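Local atomic coordinates of serine protease MT3772 (Mycobacterium tuberculosis, PDB entry 3K6Y), a protein that probably cleaves proteins as a membrane-associated serine endopeptidase, of which this chain is the protease part, and probably helps the bacterium resist oxidative and acid stress. Residues 51-56 / 230-235; 128-133 / 146-151; 172-177 / 209-214. All coordinates share one frame; numbering follows the deposited sequence.

Contact 1: 51-56 / 230-235; sequences APRCQK and VGTGAC
C54 and C235 are covalently joined, SG to SG at 2.0 Å, with a torsion of -86° about the bond, close to the quarter turn usual in disulfides. In both cysteines SG stands anti to the carbonyl carbon, beside the backbone N. C235 SG also lies against R53, the residue before C54, 3.7 Å from R53 C. The R53 chain, bent at chi3, meets the other segment end-on: NH1 and NH2 of R53 each donate to G233 O, both at 2.8 Å. That oxygen, accepting from both nitrogens, lies within 1° of the guanidinium plane. NH1 arrives nearly along the C=O axis (165°), whereas NH2 is tilted from the carbonyl plane. NH2 has a second partner in the assembly, a salt bridge to D163 of the second subunit. T232 OG1 stays 3.8 Å from R53 NH1 and bonds instead to S80 O. The example illustrates how a disulfide and a two-nitrogen hydrogen bond can together join a C-terminal tail to a turn: the tail follows helix 214-218 and passes strand 90-100 at V230 and T232, then reaches the G1-bulged turn between strands 44-51 and 56-66 of the first barrel.

Contact 2: 128-133 / 146-151; sequences GADVVV and PARIRE
R148 reaches over to D130 and G128 by a chain that starts extended and then folds: CG is anti to the backbone N (chi1 -171°), and a bend at chi3 of -52° turns NE off that line. D130 sets CG anti to its carbonyl carbon, and the two side chains lie side by side, pointing the same way, with carboxylate and guanidinium planes 59° apart. R148 NH1 is the shared donor, bonding G128 O at 2.9 Å, close to the guanidinium plane, and forming a salt bridge to D130 OD1 at 3.1 Å from an oblique direction. A water at the guanidinium edge accepts from NH1 and donates to OD1; a second, above one face near the rim, donates to OD1 and to A147 O. Of the other nitrogens, NE donates to A25 O and NH2 to S26 O, which with G128 O gives the guanidinium three carbonyl acceptors besides the carboxylate.

These groups project from the hairpin of strands 130-135 and 143-157, the first two strands of the second barrel in this chymotrypsin-like fold. D130 and R148 form a non-hydrogen-bonded antiparallel pair, V131 and A147 a hydrogen-bonded one; V131 N comes to A147 O from above the carbonyl plane, at 3.2 Å. On the sheet face of V131 and A147 the contact is apolar: V131 CG2 touches A147 CB at 3.7 Å, while V131 CG1 meets I149 CG1 at 3.9 Å, the latter two side chains crossing at about a right angle. L187 of strand 186-188 packs on both V131 and I149, and L195 of strand 194-201 on V131.

Contact 3: 172-177 / 209-214; sequences YTIRAD and GFVLTA
The ring of Y172 carries the T213 methyl on one face and has V211 CG1 at its edge. T213 CG2 stands 4.0 Å from the centroid of the Y172 ring and 18° off the normal, a CH-pi contact shifted toward the rim, with CE2 of Y172 the nearest ring atom. The two side chains cross at about a right angle. The ring of F210 is met obliquely by T173, whose CG2 comes within 3.8 Å of F210 CE1; these side chains lie side by side and point the same way, and F199 also packs against F210. The polar ends on the Y172 side are engaged elsewhere. Y172 OH is hydrogen-bonded to A125 N, and T213, with OG1 set between its own backbone N and carbonyl carbon (chi1 71°), uses that oxygen to cap E216 N as the N-cap of helix 214-218.

The frame is the antiparallel pairing of strands 167-175 and 208-213, neighbours in the second six-stranded barrel of the chymotrypsin-like fold, in which the last strand lies against the third. Y172 pairs with V211 and I174 with G209, both as hydrogen-bonded pairs; Y172 N to V211 O is the shortest of their four bonds, at 2.8 Å. Between them T173 and F210 form the non-hydrogen-bonded pair, with weaker CA-H...O contacts alongside. F210 lies about 9 Å, side chain to side chain, from H75 and from S183, both predicted catalytic residues.

A chi1 of 64° puts I174 CG1 against the backbone of G209, 3.7 Å from G209 CA, a close approach made where the glycine has no side chain. From there I174 CD1 reaches V211 CG2 at 3.9 Å, the two side chains crossing at about a right angle, with V198 of strand 194-201 packing on V211.

How the contacts relate
Followed from the N terminus, the chain first reaches residues 51-56 at the turn of a first-barrel hairpin; their partner, 230-235, comes only near the C terminus, so contact 1 closes a loop of 173 residues. Contacts 2 and 3 are both nested inside it. Contact 2 closes a short hairpin with 12 residues between its segments, and only then does contact 3 open, spanning 31 residues before 209-214 returns, so these two stand in series. They touch directly, through R148 O and R175 N at 2.8 Å, because strands 143-157 and 167-175 are neighbours in the second barrel. Contact 1 lies across the chain's centre from both, its centre about 33 Å from that of contact 2.

Contact 1: 51-56 / 230-235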
loop_
_atom_site.group_PDB
_atom_site.type_symbol
_atom_site.label_atom_id
_atom_site.label_comp_id
_atom_site.label_asym_id
_atom_site.label_seq_id
_atom_site.Cartn_x
_atom_site.Cartn_y
_atom_site.Cartn_z
ATOM N N ALA A 51 6.143 8.848 -9.274
ATOM C CA ALA A 51 6.354 8.114 -8.037
ATOM C C ALA A 51 7.588 8.654 -7.307
ATOM O O ALA A 51 8.600 7.954 -7.165
ATOM C CB ALA A 51 6.471 6.619 -8.304
ATOM N N PRO A 52 7.480 9.888 -6.807
ATOM C CA PRO A 52 8.626 10.442 -6.058
ATOM C C PRO A 52 9.021 9.596 -4.838
ATOM O O PRO A 52 10.201 9.578 -4.488
ATOM C CB PRO A 52 8.143 11.848 -5.656
ATOM C CG PRO A 52 6.627 11.809 -5.767
ATOM C CD PRO A 52 6.380 10.861 -6.926
ATOM N N ARG A 53 8.089 8.871 -4.215
ATOM C CA ARG A 53 8.458 8.031 -3.084
ATOM C C ARG A 53 9.443 6.951 -3.529
ATOM O O ARG A 53 10.251 6.452 -2.737
ATOM C CB ARG A 53 7.213 7.373 -2.501
ATOM C CG ARG A 53 6.563 8.066 -1.340
ATOM C CD ARG A 53 5.701 7.068 -0.558
ATOM N NE ARG A 53 4.472 6.710 -1.271
ATOM C CZ ARG A 53 3.966 5.478 -1.340
ATOM N NH1 ARG A 53 2.826 5.286 -1.979
ATOM N NH2 ARG A 53 4.586 4.432 -0.791
ATOM N N CYS A 54 9.368 6.587 -4.811
ATOM C CA CYS A 54 10.153 5.509 -5.363
ATOM C C CYS A 54 11.312 6.051 -6.192
ATOM O O CYS A 54 12.052 5.278 -6.784
ATOM C CB CYS A 54 9.266 4.635 -6.282
ATOM S SG CYS A 54 7.659 4.204 -5.587
ATOM N N GLN A 55 11.419 7.375 -6.262
ATOM C CA GLN A 55 12.417 8.068 -7.109
ATOM C C GLN A 55 12.337 7.603 -8.561
ATOM O O GLN A 55 13.347 7.369 -9.218
ATOM C CB GLN A 55 13.835 7.919 -6.529
ATOM C CG GLN A 55 13.941 8.469 -5.111
ATOM C CD GLN A 55 15.267 8.245 -4.433
ATOM O OE1 GLN A 55 16.029 7.362 -4.810
ATOM N NE2 GLN A 55 15.508 9.016 -3.387
ATOM N N LYS A 56 11.109 7.478 -9.066
ATOM C CA LYS A 56 10.858 6.949 -10.411
ATOM C C LYS A 56 9.647 7.628 -11.034
ATOM O O LYS A 56 8.763 8.123 -10.332
ATOM C CB LYS A 56 10.494 5.449 -10.370
ATOM C CG LYS A 56 11.565 4.435 -10.067
ATOM C CD LYS A 56 10.871 3.050 -9.952
ATOM C CE LYS A 56 11.886 1.948 -9.690
ATOM N NZ LYS A 56 11.271 0.590 -9.785
ATOM N N VAL A 230 -8.065 5.193 -3.572
ATOM C CA VAL A 230 -7.538 4.227 -2.612
ATOM C C VAL A 230 -6.000 4.429 -2.680
ATOM O O VAL A 230 -5.487 4.992 -3.654
ATOM C CB VAL A 230 -8.013 2.781 -2.951
ATOM C CG1 VAL A 230 -9.540 2.710 -2.915
ATOM C CG2 VAL A 230 -7.478 2.291 -4.305
ATOM N N GLY A 231 -5.258 3.973 -1.709
ATOM C CA GLY A 231 -3.812 4.219 -1.874
ATOM C C GLY A 231 -3.179 3.361 -2.966
ATOM O O GLY A 231 -3.798 2.416 -3.486
ATOM N N THR A 232 -1.914 3.641 -3.256
ATOM C CA THR A 232 -1.136 2.849 -4.201
ATOM C C THR A 232 -0.023 2.065 -3.524
ATOM O O THR A 232 0.889 1.570 -4.193
ATOM C CB THR A 232 -0.553 3.714 -5.296
ATOM O OG1 THR A 232 0.141 4.785 -4.661
ATOM C CG2 THR A 232 -1.653 4.228 -6.225
ATOM N N GLY A 233 -0.095 1.897 -2.209
ATOM C CA GLY A 233 0.795 0.968 -1.527
ATOM C C GLY A 233 2.268 1.348 -1.552
ATOM O O GLY A 233 2.652 2.522 -1.625
ATOM N N ALA A 234 3.116 0.330 -1.475
ATOM C CA ALA A 234 4.553 0.512 -1.395
ATOM C C ALA A 234 5.163 0.556 -2.780
ATOM O O ALA A 234 4.592 0.074 -3.764
ATOM C CB ALA A 234 5.174 -0.624 -0.600
ATOM N N CYS A 235 6.370 1.092 -2.852
ATOM C CA CYS A 235 7.176 0.982 -4.060
ATOM C C CYS A 235 7.573 -0.458 -4.273
ATOM O O CYS A 235 7.953 -1.168 -3.322
ATOM C CB CYS A 235 8.441 1.829 -3.934
ATOM S SG CYS A 235 8.044 3.573 -3.678
#

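Contact 2: 128-133 / 146-151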
loop_
_atom_site.group_PDB
_atom_site.type_symbol
_atom_site.label_atom_id
_atom_site.label_comp_id
_atom_site.label_asym_id
_atom_site.label_seq_id
_atom_site.Cartn_x
_atom_site.Cartn_y
_atom_site.Cartn_z
ATOM N N GLY A 128 -1.616 -22.677 -28.800
ATOM C CA GLY A 128 -1.315 -22.402 -30.197
ATOM C C GLY A 128 -2.071 -21.271 -30.875
ATOM O O GLY A 128 -1.748 -20.917 -32.006
ATOM N N ALA A 129 -3.050 -20.688 -30.180
ATOM C CA ALA A 129 -3.864 -19.601 -30.745
ATOM C C ALA A 129 -3.035 -18.358 -31.059
ATOM O O ALA A 129 -2.155 -17.983 -30.276
ATOM C CB ALA A 129 -5.014 -19.253 -29.817
ATOM N N ASP A 130 -3.314 -17.735 -32.210
ATOM C CA ASP A 130 -2.762 -16.426 -32.571
ATOM C C ASP A 130 -3.407 -15.363 -31.683
ATOM O O ASP A 130 -4.635 -15.237 -31.622
ATOM C CB ASP A 130 -3.093 -16.028 -34.018
ATOM C CG ASP A 130 -2.358 -16.846 -35.068
ATOM O OD1 ASP A 130 -1.196 -17.256 -34.887
ATOM O OD2 ASP A 130 -2.967 -17.049 -36.146
ATOM N N VAL A 131 -2.568 -14.598 -31.000
ATOM C CA VAL A 131 -3.016 -13.525 -30.107
ATOM C C VAL A 131 -2.040 -12.353 -30.239
ATOM O O VAL A 131 -0.967 -12.490 -30.838
ATOM C CB VAL A 131 -3.134 -14.038 -28.645
ATOM C CG1 VAL A 131 -4.325 -15.021 -28.500
ATOM C CG2 VAL A 131 -1.821 -14.703 -28.186
ATOM N N VAL A 132 -2.418 -11.191 -29.704
ATOM C CA VAL A 132 -1.596 -10.005 -29.859
ATOM C C VAL A 132 -1.488 -9.269 -28.532
ATOM O O VAL A 132 -2.483 -9.029 -27.855
ATOM C CB VAL A 132 -2.120 -9.036 -30.948
ATOM C CG1 VAL A 132 -1.024 -8.113 -31.387
ATOM C CG2 VAL A 132 -2.707 -9.795 -32.158
ATOM N N VAL A 133 -0.262 -8.919 -28.166
ATOM C CA VAL A 133 0.008 -8.065 -27.014
ATOM C C VAL A 133 -0.013 -6.615 -27.491
ATOM O O VAL A 133 0.681 -6.273 -28.444
ATOM C CB VAL A 133 1.401 -8.410 -26.397
ATOM C CG1 VAL A 133 1.894 -7.327 -25.410
ATOM C CG2 VAL A 133 1.357 -9.773 -25.750
ATOM N N PRO A 146 3.258 -9.563 -31.838
ATOM C CA PRO A 146 2.671 -10.866 -32.135
ATOM C C PRO A 146 2.935 -11.890 -31.031
ATOM O O PRO A 146 4.027 -11.904 -30.420
ATOM C CB PRO A 146 3.365 -11.275 -33.435
ATOM C CG PRO A 146 3.802 -9.985 -34.055
ATOM C CD PRO A 146 4.165 -9.091 -32.894
ATOM N N ALA A 147 1.965 -12.751 -30.773
ATOM C CA ALA A 147 2.080 -13.711 -29.692
ATOM C C ALA A 147 1.340 -14.988 -30.031
ATOM O O ALA A 147 0.560 -15.030 -30.976
ATOM C CB ALA A 147 1.566 -13.108 -28.361
ATOM N N ARG A 148 1.615 -16.035 -29.266
ATOM C CA ARG A 148 0.952 -17.310 -29.412
ATOM C C ARG A 148 0.705 -17.891 -28.034
ATOM O O ARG A 148 1.607 -17.895 -27.192
ATOM C CB ARG A 148 1.763 -18.270 -30.301
ATOM C CG ARG A 148 0.999 -19.529 -30.647
ATOM C CD ARG A 148 1.731 -20.498 -31.622
ATOM N NE ARG A 148 2.187 -19.827 -32.839
ATOM C CZ ARG A 148 1.416 -19.545 -33.892
ATOM N NH1 ARG A 148 0.124 -19.861 -33.897
ATOM N NH2 ARG A 148 1.947 -18.927 -34.930
ATOM N N ILE A 149 -0.493 -18.399 -27.795
ATOM C CA ILE A 149 -0.812 -19.008 -26.509
ATOM C C ILE A 149 0.003 -20.281 -26.322
ATOM O O ILE A 149 0.046 -21.136 -27.222
ATOM C CB ILE A 149 -2.314 -19.374 -26.383
ATOM C CG1 ILE A 149 -3.212 -18.128 -26.479
ATOM C CG2 ILE A 149 -2.601 -20.143 -25.096
ATOM C CD1 ILE A 149 -3.103 -17.163 -25.270
ATOM N N ARG A 150 0.634 -20.431 -25.152
ATOM C CA ARG A 150 1.223 -21.724 -24.775
ATOM C C ARG A 150 0.232 -22.543 -23.967
ATOM O O ARG A 150 -0.098 -23.658 -24.358
ATOM C CB ARG A 150 2.524 -21.547 -23.986
ATOM C CG ARG A 150 3.635 -20.840 -24.710
ATOM C CD ARG A 150 4.854 -20.829 -23.812
ATOM N NE ARG A 150 5.956 -20.047 -24.335
ATOM C CZ ARG A 150 6.845 -20.482 -25.231
ATOM N NH1 ARG A 150 6.724 -21.695 -25.758
ATOM N NH2 ARG A 150 7.838 -19.708 -25.619
ATOM N N GLU A 151 -0.237 -22.021 -22.836
ATOM C CA GLU A 151 -1.013 -22.813 -21.898
ATOM C C GLU A 151 -1.692 -21.911 -20.878
ATOM O O GLU A 151 -1.130 -20.880 -20.512
ATOM C CB GLU A 151 -0.046 -23.759 -21.165
ATOM C CG GLU A 151 -0.659 -24.852 -20.326
ATOM C CD GLU A 151 0.399 -25.701 -19.614
ATOM O OE1 GLU A 151 1.587 -25.290 -19.547
ATOM O OE2 GLU A 151 0.033 -26.780 -19.107
HETATM O O HOH W 1 0.914 -16.272 -33.522
HETATM O O HOH W 2 -1.176 -19.542 -36.393
#

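Contact 3: 172-177 / 209-214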
loop_
_atom_site.group_PDB
_atom_site.type_symbol
_atom_site.label_atom_id
_atom_site.label_comp_id
_atom_site.label_asym_id
_atom_site.label_seq_id
_atom_site.Cartn_x
_atom_site.Cartn_y
_atom_site.Cartn_z
ATOM N N TYR A 172 -2.132 -17.086 -18.460
ATOM C CA TYR A 172 -1.611 -17.716 -19.657
ATOM C C TYR A 172 -0.117 -17.512 -19.711
ATOM O O TYR A 172 0.392 -16.419 -19.418
ATOM C CB TYR A 172 -2.184 -17.098 -20.930
ATOM C CG TYR A 172 -3.663 -17.257 -21.130
ATOM C CD1 TYR A 172 -4.220 -18.501 -21.457
ATOM C CD2 TYR A 172 -4.508 -16.154 -21.059
ATOM C CE1 TYR A 172 -5.583 -18.639 -21.673
ATOM C CE2 TYR A 172 -5.881 -16.288 -21.263
ATOM C CZ TYR A 172 -6.406 -17.527 -21.577
ATOM O OH TYR A 172 -7.749 -17.673 -21.792
ATOM N N THR A 173 0.590 -18.563 -20.121
ATOM C CA THR A 173 1.913 -18.366 -20.678
ATOM C C THR A 173 1.781 -18.199 -22.178
ATOM O O THR A 173 0.965 -18.883 -22.805
ATOM C CB THR A 173 2.847 -19.526 -20.352
ATOM O OG1 THR A 173 2.227 -20.748 -20.760
ATOM C CG2 THR A 173 3.106 -19.569 -18.851
ATOM N N ILE A 174 2.563 -17.287 -22.748
ATOM C CA ILE A 174 2.508 -17.004 -24.173
ATOM C C ILE A 174 3.930 -17.051 -24.714
ATOM O O ILE A 174 4.906 -16.857 -23.966
ATOM C CB ILE A 174 1.828 -15.635 -24.484
ATOM C CG1 ILE A 174 2.637 -14.468 -23.902
ATOM C CG2 ILE A 174 0.380 -15.645 -24.007
ATOM C CD1 ILE A 174 2.068 -13.111 -24.270
ATOM N N ARG A 175 4.034 -17.346 -26.006
ATOM C CA ARG A 175 5.272 -17.145 -26.705
ATOM C C ARG A 175 5.217 -15.745 -27.308
ATOM O O ARG A 175 4.355 -15.467 -28.153
ATOM C CB ARG A 175 5.475 -18.209 -27.790
ATOM C CG ARG A 175 6.797 -18.026 -28.471
ATOM C CD ARG A 175 7.167 -19.165 -29.377
ATOM N NE ARG A 175 8.452 -18.852 -29.988
ATOM C CZ ARG A 175 9.173 -19.698 -30.719
ATOM N NH1 ARG A 175 8.730 -20.920 -30.965
ATOM N NH2 ARG A 175 10.334 -19.288 -31.199
ATOM N N ALA A 176 6.096 -14.861 -26.843
ATOM C CA ALA A 176 6.148 -13.468 -27.293
ATOM C C ALA A 176 7.371 -12.790 -26.713
ATOM O O ALA A 176 7.921 -13.250 -25.719
ATOM C CB ALA A 176 4.907 -12.707 -26.804
ATOM N N ASP A 177 7.761 -11.670 -27.311
ATOM C CA ASP A 177 8.786 -10.806 -26.745
ATOM C C ASP A 177 8.106 -9.638 -26.043
ATOM O O ASP A 177 7.902 -8.583 -26.651
ATOM C CB ASP A 177 9.726 -10.293 -27.840
ATOM C CG ASP A 177 10.845 -9.415 -27.289
ATOM N N GLY A 209 5.966 -14.856 -22.136
ATOM C CA GLY A 209 5.267 -13.818 -21.381
ATOM C C GLY A 209 4.202 -14.417 -20.492
ATOM O O GLY A 209 3.769 -15.564 -20.693
ATOM N N PHE A 210 3.754 -13.606 -19.531
ATOM C CA PHE A 210 2.751 -14.015 -18.565
ATOM C C PHE A 210 1.602 -13.027 -18.596
ATOM O O PHE A 210 1.822 -11.799 -18.631
ATOM C CB PHE A 210 3.320 -14.025 -17.152
ATOM C CG PHE A 210 4.359 -15.083 -16.933
ATOM C CD1 PHE A 210 3.978 -16.373 -16.593
ATOM C CD2 PHE A 210 5.700 -14.801 -17.124
ATOM C CE1 PHE A 210 4.933 -17.373 -16.394
ATOM C CE2 PHE A 210 6.675 -15.799 -16.932
ATOM C CZ PHE A 210 6.278 -17.084 -16.580
ATOM N N VAL A 211 0.386 -13.572 -18.603
ATOM C CA VAL A 211 -0.846 -12.808 -18.783
ATOM C C VAL A 211 -1.875 -13.253 -17.755
ATOM O O VAL A 211 -2.171 -14.453 -17.661
ATOM C CB VAL A 211 -1.404 -13.046 -20.206
ATOM C CG1 VAL A 211 -2.683 -12.253 -20.430
ATOM C CG2 VAL A 211 -0.360 -12.702 -21.258
ATOM N N LEU A 212 -2.433 -12.320 -16.971
ATOM C CA LEU A 212 -3.525 -12.696 -16.070
ATOM C C LEU A 212 -4.740 -13.012 -16.899
ATOM O O LEU A 212 -5.090 -12.239 -17.786
ATOM C CB LEU A 212 -3.884 -11.542 -15.136
ATOM C CG LEU A 212 -2.788 -10.996 -14.232
ATOM C CD1 LEU A 212 -3.226 -9.703 -13.565
ATOM C CD2 LEU A 212 -2.385 -12.049 -13.184
ATOM N N THR A 213 -5.420 -14.122 -16.632
ATOM C CA THR A 213 -6.577 -14.431 -17.472
ATOM C C THR A 213 -7.746 -13.464 -17.237
ATOM O O THR A 213 -7.857 -12.841 -16.179
ATOM C CB THR A 213 -7.085 -15.882 -17.292
ATOM O OG1 THR A 213 -7.693 -16.000 -16.009
ATOM C CG2 THR A 213 -5.970 -16.915 -17.481
ATOM N N ALA A 214 -8.663 -13.414 -18.202
ATOM C CA ALA A 214 -9.888 -12.656 -18.002
ATOM C C ALA A 214 -10.623 -13.102 -16.729
ATOM O O ALA A 214 -11.098 -12.282 -15.951
ATOM C CB ALA A 214 -10.803 -12.771 -19.233
#